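Local coordinates for AgaA (Rhizobium radiobacter, PDB 6HLX), which binds the opine agropinic acid as a periplasmic substrate-binding protein and presumably delivers it to an ABC transporter for import, at residues Ala80-Lys83 against Ala84-Arg88; Pro12-Asp16 against Thr17-Pro21. All blocks are in the same frame, centred on the assembly; numbering follows the deposited sequence.

Both interactions are local, and their centres lie about 17 Å apart. Interaction 2 (12-21) comes first along the chain, in the loop between strand 3-8 of the seven-stranded mixed sheet and helix 23-32; interaction 1 (80-88) follows within helix 79-90, which packs on strands 105-110 and 115-120 of the five-stranded antiparallel sheet. A salt bridge joins them, with R88 NH2 at 2.8 Å from D16 OD2, and R88 NH1 packs on V18 CG2 at 3.8 Å. These two contacts tie helix 79-90 to the loop near its D16-V19 turn; Q20, a little further along the same loop, touches bound agropinic acid.

Interaction 1 (Ala80-Lys83 against Ala84-Arg88). With EDO (1,2-ethanediol), chain B.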
# COMPACT_ATOMS: atom_id res chain seq x y z
N ALA A 80 -7.68 -26.67 -0.45
CA ALA A 80 -7.13 -26.69 -1.81
C ALA A 80 -7.20 -25.30 -2.46
O ALA A 80 -6.32 -24.95 -3.26
CB ALA A 80 -7.89 -27.70 -2.66
N ASP A 81 -8.23 -24.50 -2.11
CA ASP A 81 -8.38 -23.12 -2.62
C ASP A 81 -7.29 -22.23 -2.02
O ASP A 81 -6.70 -21.41 -2.72
CB ASP A 81 -9.79 -22.57 -2.32
CG ASP A 81 -10.87 -23.49 -2.85
OD1 ASP A 81 -10.78 -23.88 -4.05
OD2 ASP A 81 -11.77 -23.87 -2.06
N VAL A 82 -7.03 -22.38 -0.72
CA VAL A 82 -5.96 -21.63 -0.06
C VAL A 82 -4.62 -21.99 -0.69
O VAL A 82 -3.86 -21.09 -1.06
CB VAL A 82 -5.95 -21.87 1.47
CG1 VAL A 82 -4.75 -21.16 2.13
CG2 VAL A 82 -7.27 -21.44 2.10
N LYS A 83 -4.36 -23.30 -0.90
CA LYS A 83 -3.08 -23.71 -1.49
C LYS A 83 -2.89 -23.15 -2.91
O LYS A 83 -1.83 -22.60 -3.21
CB LYS A 83 -2.96 -25.25 -1.48
CG LYS A 83 -1.64 -25.77 -2.03
CD LYS A 83 -1.41 -27.24 -1.66
CE LYS A 83 -0.10 -27.73 -2.24
NZ LYS A 83 0.18 -29.12 -1.80
N ALA A 84 -3.93 -23.25 -3.77
CA ALA A 84 -3.84 -22.73 -5.15
C ALA A 84 -3.61 -21.20 -5.15
O ALA A 84 -2.81 -20.70 -5.96
CB ALA A 84 -5.12 -23.06 -5.92
N SER A 85 -4.27 -20.48 -4.22
CA SER A 85 -4.16 -19.02 -4.12
C SER A 85 -2.73 -18.64 -3.71
O SER A 85 -2.15 -17.75 -4.33
CB SER A 85 -5.19 -18.47 -3.14
OG SER A 85 -6.49 -18.68 -3.68
N LEU A 86 -2.17 -19.35 -2.71
CA LEU A 86 -0.80 -19.10 -2.25
C LEU A 86 0.21 -19.47 -3.32
O LEU A 86 1.17 -18.73 -3.53
CB LEU A 86 -0.51 -19.83 -0.93
CG LEU A 86 -1.31 -19.34 0.29
CD1 LEU A 86 -1.03 -20.20 1.51
CD2 LEU A 86 -1.03 -17.85 0.60
N GLU A 87 0.00 -20.60 -4.02
CA GLU A 87 0.91 -21.01 -5.10
C GLU A 87 1.02 -19.98 -6.22
O GLU A 87 2.10 -19.79 -6.79
CB GLU A 87 0.56 -22.39 -5.62
CG GLU A 87 1.11 -23.45 -4.70
CD GLU A 87 0.74 -24.88 -5.06
OE1 GLU A 87 1.38 -25.80 -4.51
OE2 GLU A 87 -0.19 -25.08 -5.88
N ARG A 88 -0.09 -19.25 -6.50
CA ARG A 88 -0.08 -18.18 -7.52
C ARG A 88 0.81 -17.02 -7.07
O ARG A 88 1.51 -16.41 -7.88
CB ARG A 88 -1.51 -17.71 -7.83
CG ARG A 88 -1.55 -16.79 -9.02
CD ARG A 88 -2.87 -16.73 -9.74
NE ARG A 88 -2.70 -15.83 -10.87
CZ ARG A 88 -3.20 -14.60 -10.95
NH1 ARG A 88 -4.03 -14.15 -10.01
NH2 ARG A 88 -2.92 -13.83 -12.00
C1 EDO B . 4.67 -24.95 -2.54
O1 EDO B . 3.52 -25.77 -2.63
C2 EDO B . 4.85 -24.15 -3.86
O2 EDO B . 5.98 -23.29 -3.76
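The carbonyl of D81 takes two bonds from one residue, S85: S85 N is 3.0 Å and S85 OG 2.9 Å from D81 O, tilted to opposite sides of the carbonyl plane by 27° and 32°. D81 and S85 sit one turn apart on helix 79-90, whose i to i+4 pattern continues with A84 N to A80 O, L86 N to V82 O and E87 N to K83 O. S85 OG reaches back because it stands beside its own backbone N (chi1 -66°); it also bonds to the backbone N of V139, which ties the helix to the loop before helix 141-146. The carboxylate of D81 points elsewhere, to the backbone N atoms of A141 and T78.

A second flat group, the carboxylate of E87, has the extended chain of K83 across one face, with K83 CE 3.3 Å from E87 OE1. The pair is not a salt bridge: K83 NZ stays 4.5 Å from E87 OE1 and is hydrogen-bonded to I108 O on strand 105-110.

Toward the antiparallel sheet, V82 and L86 lie side by side and point the same way, with V82 CG1 3.9 Å from L86 CD1. V82 touches V116 and L86 touches L118, both on strand 115-120, while A84 packs on A141 and L144 of helix 141-146. At the exposed end of E87, a 1,2-ethanediol molecule, probably from the crystallisation liquor, lies over neither face of the carboxylate and donates from O1 to E87 OE1 at 2.8 Å.

Interaction 2 (Pro12-Asp16 against Thr17-Pro21); sequences PSTLD and TVVQP
V19 meets two side chains of the earlier half of this loop, T14 and D16, and crosses each at about a right angle. Its two methyls divide the work: V19 CG1 lies 3.8 Å from T14 CG2, while V19 CG2 touches the carboxylate carbon of D16, CG, at 3.9 Å. T14 presents its methyl because OG1 is anti to the backbone N (chi1 -173°), where it accepts from D16 N at 3.0 Å with a nearly straight N-H geometry of 165°. That bond makes an ST turn, and a type I beta turn from D16 to V19 follows it directly.

The closing bond of the beta turn, V19 N to D16 O, is long at 3.3 Å, and the N-H comes from well above the carbonyl plane. D16 OD1 accepts a weak bond from V18 N within this turn, also 3.3 Å; V18 CG2 rests close to this oxygen. D16 OD2 has its stronger partner outside, in the guanidinium group of R88.

S13 and P21 come together (CA atoms 6.4 Å apart), with S13 OG 3.3 Å from P21 CB. One water bridges them, 3.0 Å from S13 OG and donating to P21 O, which also accepts from W360 NE1. Between the turn and P21, Q20 touches bound agropinic acid, so this loop forms part of the pocket wall.

Around this curled loop, L15 packs on V28 of helix 23-32 and on I172 of strand 171-176, K29 of helix 23-32 bonds to the carbonyls of T17 and V19, and V18 rests on I89 of helix 79-90.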
# COMPACT_ATOMS: atom_id res chain seq x y z
N PRO A 12 -9.59 1.14 -11.29
CA PRO A 12 -8.54 0.11 -11.11
C PRO A 12 -8.04 -0.42 -12.46
O PRO A 12 -8.84 -0.71 -13.36
CB PRO A 12 -9.27 -1.01 -10.35
CG PRO A 12 -10.37 -0.27 -9.58
CD PRO A 12 -10.83 0.77 -10.58
N SER A 13 -6.72 -0.53 -12.60
CA SER A 13 -6.12 -1.07 -13.83
C SER A 13 -6.43 -2.58 -13.92
O SER A 13 -6.55 -3.13 -15.01
CB SER A 13 -4.61 -0.85 -13.81
OG SER A 13 -4.06 -1.48 -12.66
N THR A 14 -6.61 -3.22 -12.75
CA THR A 14 -6.96 -4.64 -12.63
C THR A 14 -7.51 -4.97 -11.25
O THR A 14 -7.19 -4.30 -10.27
CB THR A 14 -5.76 -5.57 -12.96
OG1 THR A 14 -6.25 -6.92 -12.99
CG2 THR A 14 -4.60 -5.45 -11.95
N LEU A 15 -8.34 -6.03 -11.18
CA LEU A 15 -8.80 -6.54 -9.90
C LEU A 15 -8.07 -7.88 -9.61
O LEU A 15 -8.35 -8.51 -8.60
CB LEU A 15 -10.32 -6.72 -9.87
CG LEU A 15 -11.13 -5.41 -9.90
CD1 LEU A 15 -12.63 -5.72 -9.87
CD2 LEU A 15 -10.77 -4.51 -8.70
N ASP A 16 -7.12 -8.28 -10.50
CA ASP A 16 -6.31 -9.51 -10.33
C ASP A 16 -5.78 -9.47 -8.88
O ASP A 16 -5.14 -8.50 -8.47
CB ASP A 16 -5.18 -9.58 -11.38
CG ASP A 16 -4.31 -10.81 -11.28
OD1 ASP A 16 -4.18 -11.36 -10.16
OD2 ASP A 16 -3.73 -11.21 -12.30
N THR A 17 -6.19 -10.45 -8.06
CA THR A 17 -5.93 -10.31 -6.62
C THR A 17 -4.49 -10.14 -6.23
O THR A 17 -4.22 -9.34 -5.32
CB THR A 17 -6.57 -11.44 -5.79
OG1 THR A 17 -5.90 -12.68 -6.06
CG2 THR A 17 -8.11 -11.56 -6.06
N VAL A 18 -3.56 -10.84 -6.91
CA VAL A 18 -2.14 -10.87 -6.51
C VAL A 18 -1.38 -9.57 -6.88
O VAL A 18 -0.29 -9.33 -6.35
CB VAL A 18 -1.41 -12.12 -7.03
CG1 VAL A 18 -2.10 -13.41 -6.57
CG2 VAL A 18 -1.23 -12.09 -8.55
N VAL A 19 -1.95 -8.78 -7.82
CA VAL A 19 -1.35 -7.52 -8.28
C VAL A 19 -1.76 -6.40 -7.35
O VAL A 19 -2.93 -6.33 -6.96
CB VAL A 19 -1.79 -7.22 -9.74
CG1 VAL A 19 -1.24 -5.89 -10.24
CG2 VAL A 19 -1.39 -8.35 -10.67
N GLN A 20 -0.81 -5.51 -7.04
CA GLN A 20 -1.07 -4.34 -6.20
C GLN A 20 -1.14 -3.15 -7.19
O GLN A 20 -0.09 -2.61 -7.58
CB GLN A 20 0.09 -4.15 -5.19
CG GLN A 20 -0.26 -3.33 -3.94
CD GLN A 20 -0.90 -1.99 -4.20
OE1 GLN A 20 -2.04 -1.92 -4.66
NE2 GLN A 20 -0.21 -0.92 -3.87
N PRO A 21 -2.35 -2.76 -7.67
CA PRO A 21 -2.41 -1.68 -8.67
C PRO A 21 -2.43 -0.28 -8.06
O PRO A 21 -2.31 0.71 -8.78
CB PRO A 21 -3.76 -1.94 -9.37
CG PRO A 21 -4.64 -2.45 -8.24
CD PRO A 21 -3.70 -3.27 -7.33
O HOH W 1 -2.59 0.87 -11.45